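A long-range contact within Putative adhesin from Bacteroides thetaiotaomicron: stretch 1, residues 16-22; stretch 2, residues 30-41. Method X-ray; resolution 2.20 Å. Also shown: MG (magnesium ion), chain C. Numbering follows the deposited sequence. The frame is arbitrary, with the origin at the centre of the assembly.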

# COMPACT_ATOMS: atom_id res chain seq x y z
N SER A 16 -13.99 -23.62 4.80
CA SER A 16 -14.88 -22.51 4.46
C SER A 16 -14.16 -21.25 4.89
O SER A 16 -13.99 -21.00 6.09
CB SER A 16 -16.24 -22.67 5.12
OG SER A 16 -17.01 -21.50 4.88
N LEU A 17 -13.67 -20.48 3.94
CA LEU A 17 -12.86 -19.31 4.25
C LEU A 17 -13.57 -18.00 4.16
O LEU A 17 -14.25 -17.74 3.17
CB LEU A 17 -11.61 -19.26 3.35
CG LEU A 17 -10.72 -20.49 3.36
CD1 LEU A 17 -9.55 -20.30 2.41
CD2 LEU A 17 -10.23 -20.80 4.77
N ARG A 18 -13.36 -17.17 5.18
CA ARG A 18 -13.81 -15.77 5.26
C ARG A 18 -12.58 -14.91 4.98
O ARG A 18 -11.46 -15.29 5.36
CB ARG A 18 -14.44 -15.46 6.64
CG ARG A 18 -14.89 -14.00 6.80
CD ARG A 18 -15.61 -13.74 8.11
NE ARG A 18 -16.21 -12.41 8.13
CZ ARG A 18 -16.09 -11.52 9.12
NH1 ARG A 18 -15.38 -11.82 10.21
NH2 ARG A 18 -16.66 -10.33 9.02
N PHE A 19 -12.77 -13.81 4.25
CA PHE A 19 -11.68 -12.89 3.93
C PHE A 19 -11.99 -11.51 4.52
O PHE A 19 -13.05 -10.95 4.25
CB PHE A 19 -11.45 -12.82 2.42
CG PHE A 19 -11.13 -14.16 1.81
CD1 PHE A 19 -12.15 -15.00 1.37
CD2 PHE A 19 -9.82 -14.58 1.68
CE1 PHE A 19 -11.85 -16.26 0.84
CE2 PHE A 19 -9.53 -15.84 1.14
CZ PHE A 19 -10.55 -16.67 0.73
N ILE A 20 -11.12 -11.02 5.40
CA ILE A 20 -11.35 -9.70 6.02
C ILE A 20 -10.15 -8.77 5.79
O ILE A 20 -9.03 -9.24 5.59
CB ILE A 20 -11.72 -9.78 7.53
CG1 ILE A 20 -10.53 -10.13 8.43
CG2 ILE A 20 -12.90 -10.75 7.76
CD1 ILE A 20 -10.71 -9.77 9.91
N TYR A 21 -10.41 -7.44 5.80
CA TYR A 21 -9.39 -6.39 5.74
C TYR A 21 -9.76 -5.36 6.83
O TYR A 21 -10.48 -4.40 6.57
CB TYR A 21 -9.23 -5.78 4.33
CG TYR A 21 -8.51 -4.44 4.30
CD1 TYR A 21 -7.22 -4.30 4.83
CD2 TYR A 21 -9.14 -3.29 3.80
CE1 TYR A 21 -6.58 -3.05 4.85
CE2 TYR A 21 -8.49 -2.05 3.81
CZ TYR A 21 -7.21 -1.94 4.32
OH TYR A 21 -6.59 -0.71 4.30
N ASP A 22 -9.32 -5.64 8.06
CA ASP A 22 -9.53 -4.75 9.21
C ASP A 22 -8.17 -4.11 9.65
O ASP A 22 -8.16 -3.32 10.58
CB ASP A 22 -10.26 -5.48 10.37
CG ASP A 22 -9.47 -6.48 11.21
OD1 ASP A 22 -8.22 -6.53 11.06
OD2 ASP A 22 -10.08 -7.17 12.05
N ALA A 30 -13.14 -3.60 5.85
CA ALA A 30 -13.43 -2.83 4.66
C ALA A 30 -13.21 -3.69 3.42
O ALA A 30 -13.12 -3.14 2.31
CB ALA A 30 -12.54 -1.60 4.61
N PHE A 31 -13.11 -5.04 3.60
CA PHE A 31 -12.88 -5.98 2.51
C PHE A 31 -13.90 -5.79 1.38
O PHE A 31 -13.49 -5.67 0.24
CB PHE A 31 -12.93 -7.46 3.00
CG PHE A 31 -12.56 -8.44 1.90
CD1 PHE A 31 -13.53 -8.94 1.03
CD2 PHE A 31 -11.24 -8.82 1.69
CE1 PHE A 31 -13.18 -9.81 -0.01
CE2 PHE A 31 -10.90 -9.71 0.66
CZ PHE A 31 -11.88 -10.20 -0.18
N ALA A 32 -15.22 -5.78 1.71
CA ALA A 32 -16.33 -5.67 0.76
C ALA A 32 -16.25 -4.41 -0.09
O ALA A 32 -16.57 -4.47 -1.28
CB ALA A 32 -17.67 -5.71 1.50
N LYS A 33 -15.78 -3.30 0.47
CA LYS A 33 -15.70 -2.07 -0.31
C LYS A 33 -14.34 -1.87 -0.96
O LYS A 33 -14.27 -1.10 -1.92
CB LYS A 33 -16.09 -0.82 0.52
CG LYS A 33 -15.57 -0.76 1.94
CD LYS A 33 -16.27 0.36 2.73
CE LYS A 33 -15.90 0.37 4.20
NZ LYS A 33 -16.38 1.60 4.90
N LYS A 34 -13.29 -2.58 -0.51
CA LYS A 34 -11.96 -2.34 -1.09
C LYS A 34 -11.42 -3.45 -1.97
O LYS A 34 -10.70 -3.13 -2.90
CB LYS A 34 -10.92 -2.02 0.02
CG LYS A 34 -11.26 -0.78 0.89
CD LYS A 34 -11.60 0.48 0.10
CE LYS A 34 -10.56 1.57 0.15
NZ LYS A 34 -10.14 2.01 -1.22
N VAL A 35 -11.73 -4.74 -1.71
CA VAL A 35 -11.14 -5.84 -2.51
C VAL A 35 -12.13 -6.36 -3.53
O VAL A 35 -13.07 -7.07 -3.17
CB VAL A 35 -10.56 -6.97 -1.62
CG1 VAL A 35 -9.86 -8.04 -2.48
CG2 VAL A 35 -9.59 -6.41 -0.58
N ASP A 36 -11.90 -6.03 -4.81
CA ASP A 36 -12.74 -6.32 -5.98
C ASP A 36 -12.33 -7.62 -6.73
O ASP A 36 -13.05 -8.06 -7.63
CB ASP A 36 -12.65 -5.12 -6.96
CG ASP A 36 -11.29 -4.88 -7.63
OD1 ASP A 36 -10.26 -5.26 -7.03
OD2 ASP A 36 -11.26 -4.32 -8.74
N CYS A 37 -11.15 -8.18 -6.44
CA CYS A 37 -10.67 -9.40 -7.07
C CYS A 37 -9.81 -10.16 -6.07
O CYS A 37 -9.01 -9.57 -5.36
CB CYS A 37 -9.94 -9.14 -8.38
SG CYS A 37 -8.49 -8.06 -8.23
N LEU A 38 -10.04 -11.46 -5.98
CA LEU A 38 -9.37 -12.28 -5.01
C LEU A 38 -8.69 -13.48 -5.66
O LEU A 38 -9.28 -14.14 -6.50
CB LEU A 38 -10.44 -12.71 -3.99
CG LEU A 38 -10.06 -13.65 -2.85
CD1 LEU A 38 -9.03 -13.02 -1.90
CD2 LEU A 38 -11.30 -14.05 -2.12
N THR A 39 -7.45 -13.73 -5.25
CA THR A 39 -6.66 -14.87 -5.69
C THR A 39 -6.39 -15.67 -4.45
O THR A 39 -5.72 -15.17 -3.54
CB THR A 39 -5.38 -14.43 -6.43
OG1 THR A 39 -5.71 -13.65 -7.58
CG2 THR A 39 -4.51 -15.62 -6.87
N LEU A 40 -6.89 -16.89 -4.39
CA LEU A 40 -6.67 -17.76 -3.22
C LEU A 40 -5.83 -18.98 -3.66
O LEU A 40 -6.21 -19.71 -4.58
CB LEU A 40 -8.04 -18.16 -2.60
CG LEU A 40 -8.06 -18.98 -1.29
CD1 LEU A 40 -7.78 -20.46 -1.54
CD2 LEU A 40 -7.20 -18.36 -0.17
N LEU A 41 -4.70 -19.19 -3.00
CA LEU A 41 -3.77 -20.29 -3.29
C LEU A 41 -3.78 -21.32 -2.19
O LEU A 41 -3.81 -20.96 -1.01
CB LEU A 41 -2.34 -19.76 -3.49
CG LEU A 41 -2.17 -18.70 -4.57
CD1 LEU A 41 -1.04 -17.81 -4.23
CD2 LEU A 41 -1.97 -19.32 -5.91
MG MG C . -9.03 -5.61 -8.84

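How does F19 come to bury the most surface in the contact? Its CA-to-CB bond points toward the second stretch, and chi1 in the m well with chi2 at 88° sets the ring against two leucines. L38 CD2 lies 3.7 Å from the centroid of the F19 ring, nearly on its normal, a CH-pi contact over one face. L40 takes the edge, its CD2 3.7 Å from F19 CE2.

What do the leucine rotamers achieve? Both L38 and L40 are t at chi1, but chi2 is p in L38 and m in L40. Each places CD2 against F19, and L40 CD2 also reaches L17 CD1 at 4.0 Å.

Why does F31 pack closely although its CA-to-CB bond points sideways? With chi1 t and chi2 at -88°, its ring offers a face to F19: F19 CB stands 3.9 Å from the centroid of the F31 ring in a CH-pi contact, and F19 O lies 3.5 Å from F31 CG over one face.

What fastens the start of the helix? The backbone of A30, at the N-cap position, donates a hydrogen bond from A30 N to Y21 O, 2.9 Å. Y21, t at chi1, sends its ring alongside, with Y21 CD2 3.9 Å from A30 CB and K34 CG at the ring edge, 4.2 Å from Y21 CE2.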